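Local coordinates for CELL division protein FTSZ (Haloferax volcanii, PDB 4B46) that controls archaeal cell shape as a GTP-binding, tubulin-like cytoskeletal protein essential for developing the rod-shaped cells that swim efficiently, at residues A[163-168]-A[227-232]; A[268-273]-A[303-308]; A[290-295]-A[344-349]. One frame throughout, in Å; residues are numbered along the deposited sequence.

Contact 1 of 3, residues A[163-168]-A[227-232]; sequences NLLVFD and GVSTVG
Asn163 and Ser229 join side chain to side chain across two parallel strands: Ser229 OG donates to Asn163 OD1 at 2.6 Å, from a position moderately tilted out of the amide plane. Asn163 CG lies anti to the backbone N (chi1 -163°), beside the carbonyl carbon, and from there OD1 meets the hydroxyl. On the same face, Leu165 CD1 rests against Ser229 CB at 3.8 Å, so this serine is held through both its hydroxyl and its methylene. The other face carries an apolar pair, with Val166 CG2 meeting Val228 CG1 at 3.7 Å.

The backbone fixes this register. Leu164 brackets Val228, its N bonding to Gly227 O (2.9 Å, nearly straight at 171°) and its O accepting from Ser229 N (2.9 Å). Val228 CA also directs its hydrogen at Leu164 O from 3.3 Å. Val166 N then donates to Ser229 O at 3.1 Å, after which the strands, inclined at 42°, draw apart.

Further out, Asn163 ND2 bonds Leu223 O at the end of helix 216-223, anchoring the amide that receives the serine. Val166 O and Val231 N both bond Thr284 OG1, which ties the diverging ends together. Phe194 of helix 179-198 packs on Leu165 and Val231. The two strands and the connection between them, which contains helices 179-198 and 216-223, form a beta-alpha-beta crossover; the long helix 179-198 probably corresponds to the central helix of the tubulin/FtsZ fold, which links the nucleotide-binding and C-terminal domains.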
ATOM      1  N   ASN A 163      -6.021  -6.861  -5.752  1.00 15.32           N
ATOM      2  CA  ASN A 163      -6.345  -5.443  -5.667  1.00 14.79           C
ATOM      3  C   ASN A 163      -5.044  -4.669  -5.560  1.00 17.20           C
ATOM      4  O   ASN A 163      -4.106  -5.094  -4.888  1.00 15.19           O
ATOM      5  CB  ASN A 163      -7.236  -5.142  -4.448  1.00 11.13           C
ATOM      6  CG  ASN A 163      -7.925  -3.779  -4.543  1.00 15.47           C
ATOM      7  OD1 ASN A 163      -7.273  -2.720  -4.521  1.00 13.36           O
ATOM      8  ND2 ASN A 163      -9.255  -3.803  -4.647  1.00 15.43           N
ATOM      9  N   LEU A 164      -4.979  -3.536  -6.239  1.00 12.83           N
ATOM     10  CA  LEU A 164      -3.778  -2.728  -6.184  1.00 13.76           C
ATOM     11  C   LEU A 164      -4.058  -1.440  -5.425  1.00 12.60           C
ATOM     12  O   LEU A 164      -4.749  -0.561  -5.921  1.00 12.08           O
ATOM     13  CB  LEU A 164      -3.260  -2.430  -7.595  1.00 13.69           C
ATOM     14  CG  LEU A 164      -2.019  -1.535  -7.609  1.00 16.30           C
ATOM     15  CD1 LEU A 164      -0.862  -2.223  -6.874  1.00 15.50           C
ATOM     16  CD2 LEU A 164      -1.637  -1.176  -9.042  1.00 10.59           C
ATOM     17  N   LEU A 165      -3.554  -1.366  -4.199  1.00 11.87           N
ATOM     18  CA  LEU A 165      -3.606  -0.150  -3.407  1.00 12.14           C
ATOM     19  C   LEU A 165      -2.523   0.767  -3.954  1.00 16.31           C
ATOM     20  O   LEU A 165      -1.399   0.323  -4.190  1.00 15.60           O
ATOM     21  CB  LEU A 165      -3.297  -0.440  -1.930  1.00 11.56           C
ATOM     22  CG  LEU A 165      -4.133  -1.368  -1.013  1.00 19.91           C
ATOM     23  CD1 LEU A 165      -5.422  -0.714  -0.570  1.00 28.03           C
ATOM     24  CD2 LEU A 165      -4.428  -2.736  -1.600  1.00 28.07           C
ATOM     25  N   VAL A 166      -2.848   2.041  -4.139  1.00 12.83           N
ATOM     26  CA  VAL A 166      -1.905   2.971  -4.767  1.00 13.71           C
ATOM     27  C   VAL A 166      -1.590   4.164  -3.864  1.00 17.84           C
ATOM     28  O   VAL A 166      -2.483   4.738  -3.227  1.00 15.85           O
ATOM     29  CB  VAL A 166      -2.437   3.462  -6.136  1.00 12.26           C
ATOM     30  CG1 VAL A 166      -1.491   4.508  -6.783  1.00 11.12           C
ATOM     31  CG2 VAL A 166      -2.666   2.284  -7.071  1.00 13.15           C
ATOM     32  N   PHE A 167      -0.311   4.514  -3.806  1.00 13.76           N
ATOM     33  CA  PHE A 167       0.133   5.766  -3.211  1.00 14.90           C
ATOM     34  C   PHE A 167       0.919   6.531  -4.275  1.00 20.35           C
ATOM     35  O   PHE A 167       1.881   6.005  -4.839  1.00 17.35           O
ATOM     36  CB  PHE A 167       0.991   5.521  -1.962  1.00 12.28           C
ATOM     37  CG  PHE A 167       1.348   6.780  -1.224  1.00 14.98           C
ATOM     38  CD1 PHE A 167       2.451   7.534  -1.602  1.00 17.06           C
ATOM     39  CD2 PHE A 167       0.568   7.219  -0.160  1.00 15.35           C
ATOM     40  CE1 PHE A 167       2.778   8.705  -0.932  1.00 16.44           C
ATOM     41  CE2 PHE A 167       0.881   8.389   0.517  1.00 14.24           C
ATOM     42  CZ  PHE A 167       1.991   9.134   0.129  1.00 17.04           C
ATOM     43  N   ASP A 168       0.506   7.764  -4.559  1.00 19.01           N
ATOM     44  CA  ASP A 168       1.138   8.553  -5.617  1.00 18.88           C
ATOM     45  C   ASP A 168       2.114   9.581  -5.030  1.00 21.14           C
ATOM     46  O   ASP A 168       1.685  10.591  -4.469  1.00 16.79           O
ATOM     47  CB  ASP A 168       0.041   9.248  -6.444  1.00 16.76           C
ATOM     48  CG  ASP A 168       0.568   9.893  -7.725  1.00 21.93           C
ATOM     49  OD1 ASP A 168       1.803   9.933  -7.946  1.00 17.67           O
ATOM     50  OD2 ASP A 168      -0.269  10.359  -8.528  1.00 15.81           O
ATOM     51  N   GLY A 227      -9.137  -4.223  -9.059  1.00 18.35           N
ATOM     52  CA  GLY A 227      -8.845  -2.915  -9.610  1.00 17.45           C
ATOM     53  C   GLY A 227      -7.938  -2.118  -8.701  1.00 17.71           C
ATOM     54  O   GLY A 227      -7.056  -2.672  -8.059  1.00 17.42           O
ATOM     55  N   VAL A 228      -8.179  -0.812  -8.630  1.00 18.14           N
ATOM     56  CA  VAL A 228      -7.317   0.113  -7.907  1.00 11.58           C
ATOM     57  C   VAL A 228      -8.012   0.634  -6.654  1.00 11.28           C
ATOM     58  O   VAL A 228      -9.202   0.942  -6.690  1.00 17.18           O
ATOM     59  CB  VAL A 228      -6.962   1.311  -8.820  1.00 19.38           C
ATOM     60  CG1 VAL A 228      -6.219   2.381  -8.048  1.00 18.79           C
ATOM     61  CG2 VAL A 228      -6.142   0.845 -10.015  1.00 24.92           C
ATOM     62  N   SER A 229      -7.275   0.740  -5.550  1.00 16.17           N
ATOM     63  CA  SER A 229      -7.819   1.349  -4.337  1.00 17.42           C
ATOM     64  C   SER A 229      -7.036   2.570  -3.888  1.00 14.86           C
ATOM     65  O   SER A 229      -5.851   2.703  -4.176  1.00 15.47           O
ATOM     66  CB  SER A 229      -7.891   0.346  -3.189  1.00 13.80           C
ATOM     67  OG  SER A 229      -8.725  -0.734  -3.537  1.00 14.77           O
ATOM     68  N   THR A 230      -7.715   3.449  -3.163  1.00 15.21           N
ATOM     69  CA  THR A 230      -7.106   4.666  -2.637  1.00 15.31           C
ATOM     70  C   THR A 230      -7.530   4.816  -1.178  1.00 16.07           C
ATOM     71  O   THR A 230      -8.584   4.312  -0.769  1.00 13.97           O
ATOM     72  CB  THR A 230      -7.511   5.912  -3.474  1.00 19.45           C
ATOM     73  OG1 THR A 230      -6.790   7.078  -3.029  1.00 17.76           O
ATOM     74  CG2 THR A 230      -9.027   6.182  -3.394  1.00 16.72           C
ATOM     75  N   VAL A 231      -6.710   5.498  -0.384  1.00 13.44           N
ATOM     76  CA  VAL A 231      -7.019   5.666   1.029  1.00 14.87           C
ATOM     77  C   VAL A 231      -7.088   7.133   1.462  1.00 15.20           C
ATOM     78  O   VAL A 231      -6.191   7.920   1.162  1.00 17.57           O
ATOM     79  CB  VAL A 231      -6.014   4.881   1.915  1.00 18.30           C
ATOM     80  CG1 VAL A 231      -6.126   5.285   3.367  1.00 16.98           C
ATOM     81  CG2 VAL A 231      -6.252   3.377   1.764  1.00 17.77           C
ATOM     82  N   GLY A 232      -8.167   7.492   2.164  1.00 11.86           N
ATOM     83  CA  GLY A 232      -8.282   8.806   2.777  1.00 12.96           C
ATOM     84  C   GLY A 232      -7.984   8.700   4.254  1.00 15.47           C
ATOM     85  O   GLY A 232      -8.152   7.628   4.838  1.00 19.16           O
TER

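Contact 2 of 3, residues A[268-273]-A[303-308]; sequences TNRITS and PEHLNR
Asn307 reaches from the loop before helix 308-322 to Thr268 and Ile271 on helix 265-280, its side chain crossing that of Thr268 at about a right angle. From CB, its chi1 of 70° sets CG between the backbone N and the carbonyl carbon, 3.8 Å from Thr268 OG1. At the tip the amide divides its work. ND2 donates to Thr268 OG1 at 2.9 Å, with an N-H...O angle of 158° and the hydroxyl lying close to the amide plane. OD1 accepts from Gly310 N and also has Ile271 CD1 beside it at 3.5 Å. Thr268 OG1 is in turn bonded to Thr264 O, so the hydroxyl is tied both to the loop and to its own chain just before the helix. An alanine in place of Asn307 would probably leave Gly310 N without its cap and Thr268 OG1 without its tie to the loop.

Ile271 CD1 covers Asn307 N at 3.6 Å, a buried N-H with no partner in the model. As modelled, a guanidinium face of Arg270 lies over His305 CB, but NH2 is too close to His305 O, so the detail is doubtful. The arrangement is that of an asparagine N-cap, whose side chain caps the first turn of helix 308-322 through Gly310 N and also ties that turn to a neighbouring helix.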
ATOM      1  N   THR A 268     -19.862  11.794  18.858  1.00 35.18           N
ATOM      2  CA  THR A 268     -20.451  11.546  17.546  1.00 37.73           C
ATOM      3  C   THR A 268     -19.985  12.580  16.525  1.00 38.46           C
ATOM      4  O   THR A 268     -19.536  12.220  15.431  1.00 36.96           O
ATOM      5  CB  THR A 268     -21.995  11.499  17.604  1.00 36.13           C
ATOM      6  OG1 THR A 268     -22.398  10.470  18.509  1.00 33.78           O
ATOM      7  CG2 THR A 268     -22.578  11.185  16.235  1.00 31.97           C
ATOM      8  N   ASN A 269     -20.060  13.855  16.896  1.00 35.89           N
ATOM      9  CA  ASN A 269     -19.646  14.939  16.003  1.00 33.67           C
ATOM     10  C   ASN A 269     -18.152  14.932  15.655  1.00 34.95           C
ATOM     11  O   ASN A 269     -17.766  15.255  14.532  1.00 29.53           O
ATOM     12  CB  ASN A 269     -20.041  16.299  16.586  1.00 32.00           C
ATOM     13  CG  ASN A 269     -21.540  16.456  16.727  1.00 44.50           C
ATOM     14  OD1 ASN A 269     -22.313  15.792  16.036  1.00 47.19           O
ATOM     15  ND2 ASN A 269     -21.962  17.338  17.628  1.00 45.31           N
ATOM     16  N   ARG A 270     -17.313  14.579  16.623  1.00 38.15           N
ATOM     17  CA  ARG A 270     -15.878  14.484  16.380  1.00 38.45           C
ATOM     18  C   ARG A 270     -15.592  13.402  15.338  1.00 34.58           C
ATOM     19  O   ARG A 270     -14.768  13.582  14.438  1.00 31.06           O
ATOM     20  CB  ARG A 270     -15.145  14.162  17.685  1.00 48.15           C
ATOM     21  CG  ARG A 270     -13.629  14.127  17.560  1.00 59.82           C
ATOM     22  CD  ARG A 270     -13.001  13.175  18.566  1.00 67.41           C
ATOM     23  NE  ARG A 270     -13.604  11.848  18.474  1.00 72.47           N
ATOM     24  CZ  ARG A 270     -14.448  11.348  19.371  1.00 73.77           C
ATOM     25  NH1 ARG A 270     -14.779  12.057  20.442  1.00 76.15           N
ATOM     26  NH2 ARG A 270     -14.956  10.137  19.198  1.00 74.06           N
ATOM     27  N   ILE A 271     -16.286  12.278  15.469  1.00 26.90           N
ATOM     28  CA  ILE A 271     -16.140  11.174  14.538  1.00 30.23           C
ATOM     29  C   ILE A 271     -16.601  11.548  13.139  1.00 30.19           C
ATOM     30  O   ILE A 271     -15.899  11.297  12.163  1.00 25.63           O
ATOM     31  CB  ILE A 271     -16.917   9.933  15.009  1.00 26.75           C
ATOM     32  CG1 ILE A 271     -16.202   9.281  16.191  1.00 32.41           C
ATOM     33  CG2 ILE A 271     -17.070   8.932  13.870  1.00 22.81           C
ATOM     34  CD1 ILE A 271     -16.931   8.065  16.752  1.00 33.37           C
ATOM     35  N   THR A 272     -17.785  12.144  13.033  1.00 27.72           N
ATOM     36  CA  THR A 272     -18.298  12.479  11.713  1.00 26.00           C
ATOM     37  C   THR A 272     -17.418  13.530  11.041  1.00 26.09           C
ATOM     38  O   THR A 272     -17.266  13.527   9.819  1.00 22.97           O
ATOM     39  CB  THR A 272     -19.764  12.941  11.756  1.00 23.30           C
ATOM     40  OG1 THR A 272     -19.900  14.040  12.662  1.00 29.47           O
ATOM     41  CG2 THR A 272     -20.647  11.810  12.216  1.00 25.02           C
ATOM     42  N   SER A 273     -16.833  14.417  11.846  1.00 30.62           N
ATOM     43  CA  SER A 273     -15.878  15.408  11.343  1.00 28.28           C
ATOM     44  C   SER A 273     -14.610  14.780  10.767  1.00 27.57           C
ATOM     45  O   SER A 273     -14.154  15.174   9.695  1.00 24.73           O
ATOM     46  CB  SER A 273     -15.511  16.419  12.436  1.00 31.85           C
ATOM     47  OG  SER A 273     -16.563  17.349  12.626  1.00 46.80           O
ATOM     48  N   PRO A 303     -11.202   3.497  23.261  1.00 38.86           N
ATOM     49  CA  PRO A 303     -12.619   3.126  23.300  1.00 39.77           C
ATOM     50  C   PRO A 303     -13.521   4.266  23.767  1.00 39.29           C
ATOM     51  O   PRO A 303     -14.605   4.447  23.211  1.00 42.77           O
ATOM     52  CB  PRO A 303     -12.652   1.962  24.303  1.00 43.56           C
ATOM     53  CG  PRO A 303     -11.296   1.956  24.966  1.00 42.58           C
ATOM     54  CD  PRO A 303     -10.364   2.504  23.949  1.00 35.28           C
ATOM     55  N   GLU A 304     -13.072   5.037  24.751  1.00 38.97           N
ATOM     56  CA  GLU A 304     -13.923   6.071  25.336  1.00 42.14           C
ATOM     57  C   GLU A 304     -14.222   7.221  24.369  1.00 43.77           C
ATOM     58  O   GLU A 304     -15.170   7.979  24.578  1.00 43.85           O
ATOM     59  CB  GLU A 304     -13.335   6.596  26.654  1.00 51.74           C
ATOM     60  CG  GLU A 304     -12.006   7.331  26.521  1.00 60.56           C
ATOM     61  CD  GLU A 304     -10.797   6.404  26.567  1.00 66.76           C
ATOM     62  OE1 GLU A 304     -10.966   5.171  26.422  1.00 60.11           O
ATOM     63  OE2 GLU A 304      -9.671   6.917  26.750  1.00 72.84           O
ATOM     64  N   HIS A 305     -13.420   7.344  23.313  1.00 38.45           N
ATOM     65  CA  HIS A 305     -13.666   8.350  22.281  1.00 39.95           C
ATOM     66  C   HIS A 305     -14.179   7.740  20.979  1.00 39.17           C
ATOM     67  O   HIS A 305     -14.014   8.319  19.909  1.00 39.02           O
ATOM     68  CB  HIS A 305     -12.403   9.171  22.012  1.00 45.98           C
ATOM     69  CG  HIS A 305     -11.953   9.985  23.184  1.00 56.90           C
ATOM     70  ND1 HIS A 305     -10.871   9.633  23.963  1.00 63.93           N
ATOM     71  CD2 HIS A 305     -12.442  11.129  23.716  1.00 59.75           C
ATOM     72  CE1 HIS A 305     -10.711  10.528  24.921  1.00 65.03           C
ATOM     73  NE2 HIS A 305     -11.650  11.447  24.794  1.00 64.30           N
ATOM     74  N   LEU A 306     -14.788   6.561  21.074  1.00 35.65           N
ATOM     75  CA  LEU A 306     -15.408   5.910  19.925  1.00 31.43           C
ATOM     76  C   LEU A 306     -16.842   5.552  20.296  1.00 34.21           C
ATOM     77  O   LEU A 306     -17.116   5.222  21.443  1.00 35.94           O
ATOM     78  CB  LEU A 306     -14.657   4.629  19.559  1.00 26.30           C
ATOM     79  CG  LEU A 306     -13.182   4.680  19.171  1.00 27.46           C
ATOM     80  CD1 LEU A 306     -12.596   3.264  19.063  1.00 26.93           C
ATOM     81  CD2 LEU A 306     -12.978   5.434  17.870  1.00 31.06           C
ATOM     82  N   ASN A 307     -17.759   5.632  19.335  1.00 31.95           N
ATOM     83  CA  ASN A 307     -19.123   5.156  19.557  1.00 31.69           C
ATOM     84  C   ASN A 307     -19.756   4.624  18.277  1.00 36.58           C
ATOM     85  O   ASN A 307     -19.177   4.760  17.198  1.00 36.13           O
ATOM     86  CB  ASN A 307     -20.009   6.205  20.262  1.00 25.11           C
ATOM     87  CG  ASN A 307     -20.346   7.414  19.389  1.00 27.78           C
ATOM     88  OD1 ASN A 307     -20.057   7.457  18.196  1.00 33.21           O
ATOM     89  ND2 ASN A 307     -20.981   8.408  20.002  1.00 29.58           N
ATOM     90  N   ARG A 308     -20.927   4.002  18.393  1.00 37.36           N
ATOM     91  CA  ARG A 308     -21.561   3.402  17.224  1.00 36.35           C
ATOM     92  C   ARG A 308     -22.208   4.463  16.341  1.00 30.66           C
ATOM     93  O   ARG A 308     -22.190   4.362  15.116  1.00 34.07           O
ATOM     94  CB  ARG A 308     -22.600   2.349  17.627  1.00 41.97           C
ATOM     95  CG  ARG A 308     -23.176   1.609  16.424  1.00 54.69           C
ATOM     96  CD  ARG A 308     -24.237   0.572  16.781  1.00 62.58           C
ATOM     97  NE  ARG A 308     -24.558  -0.250  15.615  1.00 69.25           N
ATOM     98  CZ  ARG A 308     -25.537   0.011  14.753  1.00 75.57           C
ATOM     99  NH1 ARG A 308     -26.318   1.069  14.929  1.00 75.07           N
ATOM    100  NH2 ARG A 308     -25.741  -0.795  13.716  1.00 78.35           N
TER

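Contact 3 of 3, residues A[290-295]-A[344-349]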
ATOM      1  N   GLU A 290     -16.662   9.727  -5.925  1.00 21.41           N
ATOM      2  CA  GLU A 290     -17.910   9.274  -6.523  1.00 25.63           C
ATOM      3  C   GLU A 290     -17.614   8.117  -7.488  1.00 27.95           C
ATOM      4  O   GLU A 290     -16.651   8.155  -8.253  1.00 24.31           O
ATOM      5  CB  GLU A 290     -18.608  10.429  -7.244  1.00 27.19           C
ATOM      6  CG  GLU A 290     -19.978  10.087  -7.808  1.00 41.73           C
ATOM      7  CD  GLU A 290     -21.039   9.908  -6.735  1.00 57.89           C
ATOM      8  OE1 GLU A 290     -20.916  10.531  -5.657  1.00 64.15           O
ATOM      9  OE2 GLU A 290     -22.002   9.147  -6.972  1.00 64.19           O
ATOM     10  N   GLY A 291     -18.420   7.068  -7.430  1.00 24.47           N
ATOM     11  CA  GLY A 291     -18.225   5.944  -8.328  1.00 30.39           C
ATOM     12  C   GLY A 291     -17.339   4.816  -7.817  1.00 30.23           C
ATOM     13  O   GLY A 291     -17.166   3.817  -8.515  1.00 29.33           O
ATOM     14  N   ALA A 292     -16.761   4.971  -6.625  1.00 24.09           N
ATOM     15  CA  ALA A 292     -16.002   3.883  -6.010  1.00 19.23           C
ATOM     16  C   ALA A 292     -16.929   2.687  -5.841  1.00 21.84           C
ATOM     17  O   ALA A 292     -18.126   2.848  -5.609  1.00 22.26           O
ATOM     18  CB  ALA A 292     -15.432   4.306  -4.669  1.00 20.05           C
ATOM     19  N   GLU A 293     -16.384   1.487  -5.978  1.00 23.93           N
ATOM     20  CA  GLU A 293     -17.210   0.283  -5.935  1.00 20.84           C
ATOM     21  C   GLU A 293     -17.638  -0.057  -4.506  1.00 18.17           C
ATOM     22  O   GLU A 293     -18.799  -0.367  -4.250  1.00 20.05           O
ATOM     23  CB  GLU A 293     -16.438  -0.886  -6.558  1.00 28.54           C
ATOM     24  CG  GLU A 293     -17.256  -2.147  -6.770  1.00 36.25           C
ATOM     25  CD  GLU A 293     -16.461  -3.239  -7.471  1.00 42.50           C
ATOM     26  OE1 GLU A 293     -15.367  -2.939  -8.002  1.00 36.27           O
ATOM     27  OE2 GLU A 293     -16.935  -4.395  -7.487  1.00 47.14           O
ATOM     28  N   ARG A 294     -16.693  -0.010  -3.576  1.00 19.19           N
ATOM     29  CA  ARG A 294     -16.972  -0.364  -2.191  1.00 17.18           C
ATOM     30  C   ARG A 294     -16.145   0.544  -1.307  1.00 22.60           C
ATOM     31  O   ARG A 294     -15.066   0.970  -1.704  1.00 18.36           O
ATOM     32  CB  ARG A 294     -16.591  -1.823  -1.915  1.00 17.04           C
ATOM     33  CG  ARG A 294     -17.373  -2.845  -2.711  1.00 18.81           C
ATOM     34  CD  ARG A 294     -16.977  -4.259  -2.274  1.00 21.41           C
ATOM     35  NE  ARG A 294     -17.930  -5.257  -2.752  1.00 28.01           N
ATOM     36  CZ  ARG A 294     -17.800  -5.930  -3.891  1.00 32.40           C
ATOM     37  NH1 ARG A 294     -16.749  -5.718  -4.675  1.00 33.05           N
ATOM     38  NH2 ARG A 294     -18.720  -6.817  -4.243  1.00 27.32           N
ATOM     39  N   ALA A 295     -16.658   0.847  -0.117  1.00 18.79           N
ATOM     40  CA  ALA A 295     -15.967   1.718   0.824  1.00 13.82           C
ATOM     41  C   ALA A 295     -15.926   1.061   2.195  1.00 14.41           C
ATOM     42  O   ALA A 295     -16.848   0.340   2.577  1.00 16.10           O
ATOM     43  CB  ALA A 295     -16.667   3.081   0.913  1.00 15.76           C
ATOM     44  N   ILE A 344     -10.560   5.989   5.365  1.00 17.47           N
ATOM     45  CA  ILE A 344     -11.540   5.499   4.416  1.00 15.48           C
ATOM     46  C   ILE A 344     -10.810   4.779   3.296  1.00 16.24           C
ATOM     47  O   ILE A 344      -9.938   5.348   2.648  1.00 17.82           O
ATOM     48  CB  ILE A 344     -12.387   6.643   3.837  1.00 14.29           C
ATOM     49  CG1 ILE A 344     -13.082   7.410   4.982  1.00 21.29           C
ATOM     50  CG2 ILE A 344     -13.413   6.090   2.859  1.00 16.10           C
ATOM     51  CD1 ILE A 344     -13.863   8.630   4.530  1.00 20.20           C
ATOM     52  N   LEU A 345     -11.158   3.516   3.094  1.00 15.65           N
ATOM     53  CA  LEU A 345     -10.611   2.734   2.003  1.00 12.53           C
ATOM     54  C   LEU A 345     -11.664   2.727   0.918  1.00 15.46           C
ATOM     55  O   LEU A 345     -12.820   2.377   1.173  1.00 14.79           O
ATOM     56  CB  LEU A 345     -10.314   1.301   2.469  1.00 11.22           C
ATOM     57  CG  LEU A 345     -10.063   0.247   1.390  1.00 17.56           C
ATOM     58  CD1 LEU A 345      -8.821   0.578   0.545  1.00 15.50           C
ATOM     59  CD2 LEU A 345      -9.951  -1.162   2.008  1.00 15.08           C
ATOM     60  N   LEU A 346     -11.275   3.167  -0.275  1.00 12.86           N
ATOM     61  CA  LEU A 346     -12.162   3.170  -1.424  1.00 13.41           C
ATOM     62  C   LEU A 346     -11.577   2.228  -2.458  1.00 16.37           C
ATOM     63  O   LEU A 346     -10.470   2.443  -2.945  1.00 14.52           O
ATOM     64  CB  LEU A 346     -12.302   4.582  -2.006  1.00 14.08           C
ATOM     65  CG  LEU A 346     -12.891   5.631  -1.062  1.00 18.25           C
ATOM     66  CD1 LEU A 346     -12.820   7.018  -1.688  1.00 21.60           C
ATOM     67  CD2 LEU A 346     -14.334   5.290  -0.706  1.00 14.88           C
ATOM     68  N   SER A 347     -12.314   1.167  -2.772  1.00 13.21           N
ATOM     69  CA  SER A 347     -11.815   0.157  -3.683  1.00 18.00           C
ATOM     70  C   SER A 347     -12.587   0.226  -4.983  1.00 18.27           C
ATOM     71  O   SER A 347     -13.781   0.471  -4.974  1.00 19.00           O
ATOM     72  CB  SER A 347     -11.916  -1.231  -3.046  1.00 18.47           C
ATOM     73  OG  SER A 347     -11.857  -2.260  -4.027  1.00 28.43           O
ATOM     74  N   GLY A 348     -11.895   0.032  -6.102  1.00 13.74           N
ATOM     75  CA  GLY A 348     -12.562   0.020  -7.389  1.00 17.67           C
ATOM     76  C   GLY A 348     -12.847   1.418  -7.908  1.00 20.89           C
ATOM     77  O   GLY A 348     -13.883   1.666  -8.535  1.00 23.12           O
ATOM     78  N   VAL A 349     -11.939   2.349  -7.635  1.00 20.34           N
ATOM     79  CA  VAL A 349     -12.101   3.705  -8.152  1.00 23.99           C
ATOM     80  C   VAL A 349     -11.874   3.718  -9.660  1.00 25.04           C
ATOM     81  O   VAL A 349     -11.087   2.927 -10.183  1.00 21.40           O
ATOM     82  CB  VAL A 349     -11.175   4.715  -7.445  1.00 25.89           C
ATOM     83  CG1 VAL A 349     -11.604   4.895  -5.990  1.00 25.15           C
ATOM     84  CG2 VAL A 349      -9.716   4.278  -7.547  1.00 26.51           C
TER
HETATM   85  O   HOH W   1     -13.152  -3.152  -6.448  1.00 20.24           O
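Glu293 and Ser347 both place their gamma atoms anti to the backbone N (CG at chi1 -171°, OG at chi1 161°). A water joins the two side chains, donating to Glu293 OE1 at 2.7 Å and accepting from Ser347 OG at 2.9 Å. Glu293 OE2 forms a salt bridge with Arg294 NH1, while Arg294 NE pairs with Glu326.

Beneath these groups the antiparallel backbone bulges. Ser347 O accepts from Glu293 N at 3.0 Å and from Arg294 N at 3.3 Å, and Ser347 N returns a bond to Arg294 O at 3.0 Å. Two residues thus face one, a classic beta bulge. Opposite it, Gly348 has positive phi, and a CB there would collide with Glu293 CB.

The other face is apolar: Leu346 CD2 presses on Ala295 CB at 3.6 Å, and Ala292 CB touches Leu346 CB and Val349 CG1, which lie side by side, each 4.1 Å away.

Strand 339-347 is flanked by 294-301 and 228-237, and strand 326-333 lies beyond 294-301. Helix 216-223 packs on the Ser347 face through Thr222 and Leu223, and helix 265-280 meets Ile344 on the Leu346 face.

In the fold
Contacts 1 and 3 are buried and belong to one continuous sheet, their centres about 9 Å apart. Strands 228-237 and 339-347 join them directly, through the probable hydrogen bonds Val228 O to Gly348 N and Gly232 N to Ile344 O. Contact 1 pairs parallel strands and joins the GTPase part of the chain to the C-terminal part; contact 3 is antiparallel and wholly C-terminal, with charged groups and a water at its margin. The centre of contact 2 lies about 26 Å from the centre of the chain, and this contact is only partly buried. It joins a helix to a loop, relying on side-chain bonds and capping where the other two rely on backbone pairing.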